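Local coordinates for putative polysaccharide binding proteins (DUF1812) (Bacteroides thetaiotaomicron VPI-5482, PDB 3GF8), which is a putative outer-membrane lipoprotein of the FimB/Mfa2 family, probably taking part in the assembly or attachment of fimbriae at the cell surface, at residues Met26-Ala31 against Glu251-Ser256; Tyr22-Glu27 against Asn144-Thr149; Asp148-Arg153 against Arg263-His268; Ala246-Glu251 against Ile282-Trp287. All coordinates share one frame; numbering follows the deposited sequence. Where two conformers were deposited one is given.

The four contacts gather around helix 257-263. Contact 3 lies nearest the centre of the chain, a parallel strand pairing held by backbone hydrogen bonds, while contact 2, also partly buried, joins a loop to the same strand 139-158 through bridging waters. Contacts 1 and 4 are at the surface. They share Glu251: contact 1 uses its aliphatic part against Met26 (selenomethionine), contact 4 its carboxylate and backbone against a hairpin. Contacts 1 and 2 both draw on the loop following strand 16-21. Contacts 3 and 4 meet where Asn285 and Gln264 come together. Chemistry follows place: backbone bonding in the sheet, solvent-mediated bonding at the strand margin, and apolar or mixed side-chain packing outside.

Contact 1: residues Met26-Ala31 against Glu251-Ser256; sequences MEFADA and EGKNLS
Met26, present as selenomethionine, reaches Glu251 and Leu255 through two successive bends: its chi2 of -69° swings SE round, and chi3 of -80° turns CE the same way. The end of the chain therefore meets the loop 251-256 at two places. SE lies 3.8 Å from CD1 of Leu255, one branch of that side chain, while CE of Met26 rests 3.8 Å from CB of Glu251 and comes nearly as close to its CD. In both pairs the side chains cross obliquely.

Phe28 and Lys253 make the second half of the contact. The two side chains run alongside one another, pointing opposite ways, and the lysine offers its methylenes: CD is 3.6 Å from CE1 of Phe28, and CE is 3.7 Å from the same ring atom. CE of Lys253 also lies 3.7 Å from the carbonyl O of Met26, so it touches both Met26 and Phe28. The other branch of Leu255 reaches the rim of the ring, its CD2 lying near the ring plane and 4.3 Å from CZ of Phe28.

Helix 257-263 touches both sides of the contact, with Tyr260 on Met26 and Leu255 and Arg263 on Met26 and Phe28. The carboxylate of Glu251 is engaged elsewhere, its OE2 hydrogen-bonded to OH of Tyr260.

No hydrogen bond or salt bridge joins the two loops. They meet at the surface through dispersion between selenium, methyl, methylene and ring atoms, burying 260 Å², and even the charged Lys253 and Glu251 contribute their aliphatic parts.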
# COMPACT_ATOMS: atom_id res chain seq x y z
N MSE A 26 4.70 -8.45 8.16
CA MSE A 26 4.99 -9.88 8.24
C MSE A 26 6.03 -10.22 9.30
O MSE A 26 6.20 -11.38 9.62
CB MSE A 26 5.39 -10.47 6.89
CG MSE A 26 4.30 -10.35 5.86
SE MSE A 26 2.80 -11.46 6.28
CE MSE A 26 3.62 -13.10 5.58
N GLU A 27 6.68 -9.22 9.88
CA GLU A 27 7.59 -9.49 10.97
C GLU A 27 6.85 -9.39 12.31
O GLU A 27 7.43 -9.57 13.36
CB GLU A 27 8.79 -8.53 10.93
CG GLU A 27 9.64 -8.65 9.64
N PHE A 28 5.56 -9.08 12.28
CA PHE A 28 4.80 -8.96 13.54
C PHE A 28 5.58 -8.17 14.60
O PHE A 28 5.52 -8.49 15.78
CB PHE A 28 4.45 -10.37 14.08
CG PHE A 28 3.45 -11.05 13.26
CD1 PHE A 28 3.81 -11.60 12.05
CD2 PHE A 28 2.13 -11.07 13.63
CE1 PHE A 28 2.86 -12.18 11.23
CE2 PHE A 28 1.18 -11.68 12.82
CZ PHE A 28 1.55 -12.24 11.62
N ALA A 29 6.28 -7.13 14.19
CA ALA A 29 7.10 -6.33 15.11
C ALA A 29 7.09 -4.87 14.66
O ALA A 29 6.89 -4.58 13.48
CB ALA A 29 8.50 -6.90 15.15
N ASP A 30 7.26 -3.95 15.61
CA ASP A 30 7.08 -2.55 15.33
C ASP A 30 8.27 -2.01 14.54
O ASP A 30 9.38 -2.06 15.03
CB ASP A 30 6.96 -1.75 16.62
CG ASP A 30 6.78 -0.25 16.37
OD1 ASP A 30 6.30 0.13 15.28
OD2 ASP A 30 7.15 0.54 17.26
N ALA A 31 8.03 -1.48 13.33
CA ALA A 31 9.12 -0.92 12.49
C ALA A 31 8.99 0.59 12.27
O ALA A 31 9.64 1.17 11.39
CB ALA A 31 9.22 -1.66 11.13
N GLU A 251 2.39 -16.98 2.82
CA GLU A 251 3.77 -17.26 3.16
C GLU A 251 3.90 -18.16 4.37
O GLU A 251 4.79 -18.02 5.18
CB GLU A 251 4.55 -15.95 3.31
CG GLU A 251 4.54 -15.15 1.98
CD GLU A 251 5.33 -13.86 2.05
OE1 GLU A 251 6.39 -13.87 2.72
OE2 GLU A 251 4.90 -12.85 1.44
N GLY A 252 2.97 -19.10 4.48
CA GLY A 252 3.03 -20.11 5.53
C GLY A 252 2.34 -19.66 6.79
O GLY A 252 2.39 -20.37 7.78
N LYS A 253 1.72 -18.49 6.78
CA LYS A 253 1.07 -18.02 7.99
C LYS A 253 -0.42 -18.29 7.94
O LYS A 253 -0.96 -18.71 6.90
CB LYS A 253 1.37 -16.54 8.22
CG LYS A 253 2.87 -16.30 8.31
CD LYS A 253 3.24 -15.32 9.41
CE LYS A 253 4.63 -14.73 9.22
NZ LYS A 253 5.68 -15.74 9.39
N ASN A 254 -1.04 -18.09 9.10
CA ASN A 254 -2.49 -18.27 9.31
C ASN A 254 -3.15 -16.91 9.13
O ASN A 254 -3.48 -16.23 10.12
CB ASN A 254 -2.80 -18.80 10.73
N LEU A 255 -3.29 -16.48 7.88
CA LEU A 255 -3.83 -15.19 7.60
C LEU A 255 -4.96 -15.30 6.60
O LEU A 255 -4.89 -16.04 5.61
CB LEU A 255 -2.74 -14.26 7.06
CG LEU A 255 -1.47 -14.14 7.92
CD1 LEU A 255 -0.48 -13.20 7.23
CD2 LEU A 255 -1.79 -13.66 9.33
N SER A 256 -6.01 -14.53 6.86
CA SER A 256 -6.98 -14.20 5.84
C SER A 256 -6.29 -13.43 4.70
O SER A 256 -5.25 -12.79 4.90
CB SER A 256 -8.07 -13.32 6.44
OG SER A 256 -7.58 -11.99 6.67

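Contact 2: residues Tyr22-Glu27 against Asn144-Thr149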
# COMPACT_ATOMS: atom_id res chain seq x y z
N TYR A 22 4.02 0.77 13.90
CA TYR A 22 3.90 0.05 12.66
C TYR A 22 4.37 -1.38 12.88
O TYR A 22 5.50 -1.73 12.50
CB TYR A 22 4.68 0.73 11.51
CG TYR A 22 4.70 -0.08 10.25
CD1 TYR A 22 3.54 -0.71 9.76
CD2 TYR A 22 5.88 -0.27 9.55
CE1 TYR A 22 3.59 -1.51 8.57
CE2 TYR A 22 5.92 -1.04 8.40
CZ TYR A 22 4.79 -1.66 7.92
OH TYR A 22 4.90 -2.42 6.76
N ASP A 23 3.50 -2.19 13.48
CA ASP A 23 3.79 -3.60 13.71
C ASP A 23 2.89 -4.49 12.91
O ASP A 23 3.07 -5.73 12.91
CB ASP A 23 3.72 -3.96 15.20
CG ASP A 23 2.32 -3.75 15.82
OD1 ASP A 23 1.36 -3.33 15.16
OD2 ASP A 23 2.21 -3.97 17.04
N TYR A 24 1.93 -3.90 12.18
CA TYR A 24 1.06 -4.70 11.29
C TYR A 24 1.79 -5.09 9.96
O TYR A 24 1.49 -4.60 8.87
CB TYR A 24 -0.26 -3.96 11.06
CG TYR A 24 -1.42 -4.84 10.67
CD1 TYR A 24 -1.91 -5.80 11.53
CD2 TYR A 24 -2.05 -4.69 9.45
CE1 TYR A 24 -2.98 -6.60 11.18
CE2 TYR A 24 -3.12 -5.49 9.09
CZ TYR A 24 -3.58 -6.43 9.97
OH TYR A 24 -4.65 -7.23 9.62
N ASN A 25 2.77 -5.99 10.09
CA ASN A 25 3.62 -6.39 8.98
C ASN A 25 3.95 -7.87 9.11
O ASN A 25 3.53 -8.49 10.09
CB ASN A 25 4.89 -5.55 8.94
CG ASN A 25 5.62 -5.52 10.26
OD1 ASN A 25 6.02 -6.55 10.80
ND2 ASN A 25 5.80 -4.31 10.80
N MSE A 26 4.70 -8.45 8.16
CA MSE A 26 4.99 -9.88 8.24
C MSE A 26 6.03 -10.22 9.30
O MSE A 26 6.20 -11.38 9.62
CB MSE A 26 5.39 -10.47 6.89
CG MSE A 26 4.30 -10.35 5.86
SE MSE A 26 2.80 -11.46 6.28
CE MSE A 26 3.62 -13.10 5.58
N GLU A 27 6.68 -9.22 9.88
CA GLU A 27 7.59 -9.49 10.97
C GLU A 27 6.85 -9.39 12.31
O GLU A 27 7.43 -9.57 13.36
CB GLU A 27 8.79 -8.53 10.93
CG GLU A 27 9.64 -8.65 9.64
N ASN A 144 -2.27 3.17 15.28
CA ASN A 144 -1.85 1.97 14.58
C ASN A 144 -1.80 2.16 13.06
O ASN A 144 -2.79 2.53 12.45
CB ASN A 144 -2.78 0.81 14.91
CG ASN A 144 -2.28 -0.47 14.34
OD1 ASN A 144 -1.16 -0.87 14.61
ND2 ASN A 144 -3.07 -1.09 13.49
N LEU A 145 -0.63 1.88 12.47
CA LEU A 145 -0.35 2.18 11.06
C LEU A 145 -0.42 0.94 10.20
O LEU A 145 0.16 -0.12 10.54
CB LEU A 145 1.04 2.80 10.89
CG LEU A 145 1.17 4.19 11.50
CD1 LEU A 145 2.64 4.73 11.38
CD2 LEU A 145 0.14 5.08 10.85
N ILE A 146 -1.08 1.11 9.05
CA ILE A 146 -1.27 0.07 8.05
C ILE A 146 -0.68 0.53 6.73
O ILE A 146 -1.03 1.62 6.22
CB ILE A 146 -2.78 -0.19 7.88
CG1 ILE A 146 -3.37 -0.76 9.19
CG2 ILE A 146 -3.06 -1.14 6.69
CD1 ILE A 146 -4.80 -0.94 9.13
N ARG A 147 0.18 -0.29 6.13
CA ARG A 147 0.85 0.09 4.91
C ARG A 147 -0.08 -0.06 3.76
O ARG A 147 -0.70 -1.11 3.59
CB ARG A 147 2.13 -0.70 4.68
CG ARG A 147 2.91 -0.16 3.51
CD ARG A 147 4.37 -0.64 3.49
NE ARG A 147 4.90 -0.53 2.13
CZ ARG A 147 6.13 -0.86 1.78
NH1 ARG A 147 6.99 -1.35 2.67
NH2 ARG A 147 6.52 -0.69 0.54
N ASP A 148 -0.17 1.00 2.95
CA ASP A 148 -1.13 1.04 1.84
C ASP A 148 -0.49 0.87 0.46
O ASP A 148 -1.16 0.48 -0.52
CB ASP A 148 -1.89 2.38 1.88
CG ASP A 148 -3.10 2.37 2.81
OD1 ASP A 148 -3.44 1.32 3.40
OD2 ASP A 148 -3.72 3.44 2.95
N THR A 149 0.79 1.22 0.36
CA THR A 149 1.50 1.12 -0.90
C THR A 149 2.24 -0.23 -0.95
O THR A 149 2.78 -0.70 0.06
CB THR A 149 2.44 2.29 -1.10
OG1 THR A 149 3.20 2.50 0.08
CG2 THR A 149 1.65 3.55 -1.43
O HOH W 1 7.04 -1.97 5.44
O HOH W 2 0.37 -3.02 7.00
O HOH W 3 0.87 -1.31 12.74
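The Tyr22 ring turns an edge to the strand, with the carbonyl O of Leu145 near its plane and 3.5 Å from CD1, while the amide ND2 of Asn25 sits above the centre of one face. Waters 1 and 2 also lie in the ring plane, at its edge. The Tyr24 ring has a looser neighbour in Ile146, whose side chain runs beside it in the same direction.

No direct hydrogen bond links the segments; three waters make the connections. Water 1 is 2.6 Å from OH of Tyr22 and accepts from NH1 of Arg147 in the guanidinium plane, at 2.8 Å. Arg147 chi1 of -172° sets CG anti to the backbone N, and the extended chain carries NE to the carbonyl O of Thr149, a hydrogen bond of 3.0 Å. Water 2 donates to the carbonyl O of Tyr24 (2.7 Å) and accepts from N of Arg147. Water 3 accepts from N of Tyr24 and lies 2.8 Å from OD1 of Asn144 and 2.6 Å from O of Leu145. Lys21 NZ forms a salt bridge with Asp23 OD1 and a hydrogen bond with Asn144 OD1, while Asn144 ND2 bonds to Glu127.

Tyr24 centres an inverse gamma turn where the chain leaves strand 16-21, which pairs in parallel with strand 139-158; waters take over beyond the last direct pairing. Trp124 on strand 124-133 meets Tyr22 edge-to-face, and helix 257-263 packs on Tyr24.

Contact 3: residues Asp148-Arg153 against Arg263-His268; sequences DTKIVR and RQSNYH. With EDO (1,2-ethanediol), chain B.
A parallel beta ladder joins Ile151, Val152 and Arg153 to Asn266, Tyr267 and His268, in register and with strand axes 14° apart. Ile151 straddles Asn266: its N donates to the carbonyl O of Ser265 (2.9 Å), and its O accepts from N of Tyr267 (3.0 Å). Arg153 N then donates to O of Tyr267 at 2.8 Å.

Where the ladder begins, Lys150 NZ donates to OG of Ser265 at 2.6 Å and, from above the carbonyl plane, to O of Gln264 at 3.2 Å. With Leu261 O and Arg147 O, four oxygens surround a buried ammonium that has three protons, so some bonds must be shared; the carbonyls at the end of helix 257-263 would favour its charge.

On the face carrying Ile151 and Arg153, CD of the arginine sits over the centre of the His268 ring in a CH-pi contact, 4.0 Å from the centroid. Asp211 holds its guanidinium by a salt bridge. A 1,2-ethanediol, probably from the crystallisation liquor, accepts at O1 from ND2 of Asn266, 2.6 Å away.

Strand 139-158 is flanked here by antiparallel strand 209-214, and strand 266-273, which follows helix 257-263 after two residues, pairs antiparallel with strand 279-284 along its other edge.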
# COMPACT_ATOMS: atom_id res chain seq x y z
N ASP A 148 -0.17 1.00 2.95
CA ASP A 148 -1.13 1.04 1.84
C ASP A 148 -0.49 0.87 0.46
O ASP A 148 -1.16 0.48 -0.52
CB ASP A 148 -1.89 2.38 1.88
CG ASP A 148 -3.10 2.37 2.81
OD1 ASP A 148 -3.44 1.32 3.40
OD2 ASP A 148 -3.72 3.44 2.95
N THR A 149 0.79 1.22 0.36
CA THR A 149 1.50 1.12 -0.90
C THR A 149 2.24 -0.23 -0.95
O THR A 149 2.78 -0.70 0.06
CB THR A 149 2.44 2.29 -1.10
OG1 THR A 149 3.20 2.50 0.08
CG2 THR A 149 1.65 3.55 -1.43
N LYS A 150 2.22 -0.85 -2.13
CA LYS A 150 2.68 -2.21 -2.30
C LYS A 150 3.71 -2.28 -3.45
O LYS A 150 3.46 -1.83 -4.58
CB LYS A 150 1.47 -3.12 -2.56
CG LYS A 150 0.40 -3.02 -1.50
CD LYS A 150 0.87 -3.61 -0.13
CE LYS A 150 0.09 -3.03 1.04
NZ LYS A 150 0.37 -3.74 2.35
N ILE A 151 4.87 -2.83 -3.16
CA ILE A 151 5.93 -2.92 -4.12
C ILE A 151 5.97 -4.36 -4.59
O ILE A 151 5.84 -5.30 -3.79
CB ILE A 151 7.24 -2.44 -3.50
CG1 ILE A 151 7.11 -0.93 -3.18
CG2 ILE A 151 8.40 -2.72 -4.45
CD1 ILE A 151 8.29 -0.31 -2.58
N VAL A 152 6.09 -4.56 -5.90
CA VAL A 152 6.12 -5.91 -6.46
C VAL A 152 7.24 -6.01 -7.48
O VAL A 152 7.37 -5.13 -8.33
CB VAL A 152 4.79 -6.35 -7.10
CG1 VAL A 152 3.62 -5.90 -6.29
CG2 VAL A 152 4.68 -5.80 -8.46
N ARG A 153 8.07 -7.04 -7.36
CA ARG A 153 9.08 -7.35 -8.35
C ARG A 153 8.62 -8.56 -9.13
O ARG A 153 8.46 -9.65 -8.55
CB ARG A 153 10.40 -7.64 -7.68
CG ARG A 153 11.45 -8.16 -8.68
CD ARG A 153 12.85 -8.11 -8.09
NE ARG A 153 13.14 -6.77 -7.61
CZ ARG A 153 14.32 -6.37 -7.18
NH1 ARG A 153 15.36 -7.20 -7.18
NH2 ARG A 153 14.46 -5.13 -6.76
N ARG A 263 -0.52 -6.84 5.56
CA ARG A 263 0.73 -7.04 6.30
C ARG A 263 1.96 -7.10 5.42
O ARG A 263 3.02 -6.64 5.81
CB ARG A 263 0.67 -8.32 7.12
CG ARG A 263 0.08 -8.17 8.50
CD ARG A 263 0.29 -9.47 9.25
NE ARG A 263 -0.53 -9.54 10.44
CZ ARG A 263 -0.20 -9.03 11.62
NH1 ARG A 263 0.97 -8.42 11.83
NH2 ARG A 263 -1.05 -9.17 12.63
N GLN A 264 1.82 -7.74 4.26
CA GLN A 264 2.93 -7.89 3.33
C GLN A 264 2.91 -6.74 2.33
O GLN A 264 1.89 -6.49 1.68
CB GLN A 264 2.79 -9.23 2.57
CG GLN A 264 3.95 -9.56 1.62
CD GLN A 264 5.32 -9.38 2.28
OE1 GLN A 264 5.80 -8.26 2.41
NE2 GLN A 264 5.93 -10.47 2.71
N SER A 265 4.04 -6.06 2.18
CA SER A 265 4.08 -5.01 1.17
C SER A 265 5.19 -5.14 0.14
O SER A 265 5.34 -4.27 -0.72
CB SER A 265 4.10 -3.62 1.84
OG SER A 265 2.96 -3.46 2.67
N ASN A 266 5.99 -6.20 0.25
CA ASN A 266 6.94 -6.52 -0.79
C ASN A 266 6.69 -7.90 -1.32
O ASN A 266 6.79 -8.87 -0.57
CB ASN A 266 8.36 -6.48 -0.28
CG ASN A 266 8.72 -5.14 0.24
OD1 ASN A 266 8.66 -4.90 1.44
ND2 ASN A 266 9.05 -4.24 -0.67
N TYR A 267 6.43 -7.99 -2.61
CA TYR A 267 6.08 -9.23 -3.25
C TYR A 267 7.03 -9.48 -4.39
O TYR A 267 7.04 -8.73 -5.36
CB TYR A 267 4.67 -9.14 -3.78
CG TYR A 267 3.60 -8.95 -2.73
CD1 TYR A 267 3.27 -7.70 -2.27
CD2 TYR A 267 2.88 -10.03 -2.24
CE1 TYR A 267 2.29 -7.52 -1.33
CE2 TYR A 267 1.88 -9.85 -1.29
CZ TYR A 267 1.60 -8.60 -0.85
OH TYR A 267 0.61 -8.42 0.07
N HIS A 268 7.85 -10.50 -4.29
CA HIS A 268 8.70 -10.88 -5.39
C HIS A 268 8.13 -12.14 -5.96
O HIS A 268 8.20 -13.19 -5.34
CB HIS A 268 10.12 -11.13 -4.92
CG HIS A 268 11.05 -11.48 -6.04
ND1 HIS A 268 12.40 -11.66 -5.86
CD2 HIS A 268 10.82 -11.66 -7.37
CE1 HIS A 268 12.97 -11.96 -7.02
NE2 HIS A 268 12.03 -11.97 -7.95
C1 EDO B . 10.13 -6.53 -3.60
O1 EDO B . 10.07 -5.34 -2.80
C2 EDO B . 11.59 -6.81 -3.96
O2 EDO B . 11.98 -8.16 -3.65

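Contact 4: residues Ala246-Glu251 against Ile282-Trp287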
# COMPACT_ATOMS: atom_id res chain seq x y z
N ALA A 246 -4.36 -14.74 -3.35
CA ALA A 246 -5.31 -15.42 -2.45
C ALA A 246 -5.09 -16.94 -2.46
O ALA A 246 -5.18 -17.55 -1.41
CB ALA A 246 -6.81 -15.06 -2.79
N MSE A 247 -4.78 -17.53 -3.62
CA MSE A 247 -4.50 -18.97 -3.78
C MSE A 247 -3.27 -19.36 -2.92
O MSE A 247 -3.02 -20.51 -2.68
CB MSE A 247 -4.21 -19.35 -5.28
CG MSE A 247 -5.39 -19.25 -6.37
SE MSE A 247 -4.83 -19.38 -8.36
CE MSE A 247 -5.96 -18.03 -9.19
N THR A 248 -2.44 -18.39 -2.51
CA THR A 248 -1.21 -18.78 -1.85
C THR A 248 -1.51 -19.03 -0.40
O THR A 248 -2.67 -18.95 0.04
CB THR A 248 -0.10 -17.75 -2.02
OG1 THR A 248 -0.47 -16.52 -1.39
CG2 THR A 248 0.19 -17.51 -3.51
N ASN A 249 -0.47 -19.32 0.36
CA ASN A 249 -0.62 -19.65 1.79
C ASN A 249 -0.28 -18.52 2.76
O ASN A 249 0.04 -18.76 3.93
CB ASN A 249 0.27 -20.87 2.11
CG ASN A 249 1.79 -20.64 1.75
OD1 ASN A 249 2.17 -19.73 0.97
ND2 ASN A 249 2.64 -21.48 2.33
N ALA A 250 -0.31 -17.27 2.28
CA ALA A 250 0.15 -16.12 3.09
C ALA A 250 1.55 -16.43 3.68
O ALA A 250 1.85 -16.22 4.87
CB ALA A 250 -0.84 -15.80 4.18
N GLU A 251 2.39 -16.98 2.82
CA GLU A 251 3.77 -17.26 3.16
C GLU A 251 3.90 -18.16 4.37
O GLU A 251 4.79 -18.02 5.18
CB GLU A 251 4.55 -15.95 3.31
CG GLU A 251 4.54 -15.15 1.98
CD GLU A 251 5.33 -13.86 2.05
OE1 GLU A 251 6.39 -13.87 2.72
OE2 GLU A 251 4.90 -12.85 1.44
N ILE A 282 3.98 -20.26 -9.91
CA ILE A 282 4.58 -19.03 -9.45
C ILE A 282 5.41 -19.25 -8.19
O ILE A 282 5.21 -20.20 -7.43
CB ILE A 282 3.51 -17.92 -9.21
CG1 ILE A 282 2.65 -18.24 -7.98
CG2 ILE A 282 2.66 -17.77 -10.44
CD1 ILE A 282 1.42 -17.40 -7.87
N VAL A 283 6.33 -18.34 -7.94
CA VAL A 283 7.04 -18.35 -6.71
C VAL A 283 6.82 -16.98 -6.14
O VAL A 283 7.15 -15.98 -6.79
CB VAL A 283 8.49 -18.65 -6.93
CG1 VAL A 283 9.31 -18.59 -5.56
CG2 VAL A 283 8.61 -20.00 -7.53
N VAL A 284 6.21 -16.93 -4.96
CA VAL A 284 5.95 -15.68 -4.25
C VAL A 284 6.82 -15.67 -3.02
O VAL A 284 6.66 -16.49 -2.13
CB VAL A 284 4.49 -15.54 -3.86
CG1 VAL A 284 4.22 -14.17 -3.17
CG2 VAL A 284 3.62 -15.75 -5.09
N ASN A 285 7.77 -14.75 -2.98
CA ASN A 285 8.71 -14.65 -1.87
C ASN A 285 9.23 -16.04 -1.43
O ASN A 285 9.21 -16.39 -0.26
CB ASN A 285 8.06 -13.89 -0.70
CG ASN A 285 7.73 -12.43 -1.05
OD1 ASN A 285 8.34 -11.87 -1.94
ND2 ASN A 285 6.76 -11.82 -0.33
N GLY A 286 9.69 -16.83 -2.38
CA GLY A 286 10.29 -18.11 -2.06
C GLY A 286 9.34 -19.29 -2.05
O GLY A 286 9.81 -20.43 -2.14
N TRP A 287 8.03 -19.03 -1.95
CA TRP A 287 7.04 -20.11 -1.89
C TRP A 287 6.56 -20.48 -3.26
O TRP A 287 6.02 -19.64 -3.95
CB TRP A 287 5.84 -19.72 -1.05
CG TRP A 287 6.20 -19.46 0.36
CD1 TRP A 287 6.71 -18.30 0.88
CD2 TRP A 287 6.13 -20.40 1.45
NE1 TRP A 287 6.94 -18.45 2.24
CE2 TRP A 287 6.58 -19.73 2.61
CE3 TRP A 287 5.74 -21.74 1.55
CZ2 TRP A 287 6.67 -20.36 3.86
CZ3 TRP A 287 5.80 -22.36 2.79
CH2 TRP A 287 6.26 -21.65 3.94
O HOH W 4 8.18 -15.84 2.72
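Three side chains grip OE2 of Glu251. Asn285 ND2 donates to it across the contact at 2.8 Å, approaching from above the carboxylate plane with an N-H...O angle of 158°, and Tyr260 and Gln264 bind the same oxygen from helix 257-263 and just beyond it. The other oxygen, OE1, receives a hydrogen bond of 2.7 Å from water 4. That water also donates to O of Asn285, a longer bond, and accepts from NE1 of Trp287 at 2.9 Å, so both carboxylate oxygens are tied to the hairpin.

One face of the Trp287 indole is packed by the loop 246-251. Glu251 CA lies over the five-membered ring, 3.8 Å from its centroid, in a CH-pi contact. An Asn249 chi1 of 57° puts CG in the crowded position between N and the carbonyl carbon. Over the six-membered part, toward the rim, ND2 of Asn249 comes to 3.2 Å from CE3 of Trp287, its amide plane turned 75° from the ring. Beside this, the methyls CG2 of Thr248 and CG2 of Val284 touch at 4.2 Å.

Val284 and Trp287 exchange two backbone hydrogen bonds around a type I' turn with Asn285-Gly286 at its centre. This is a classic two-residue beta hairpin, here connecting strands 279-284 and 287-290.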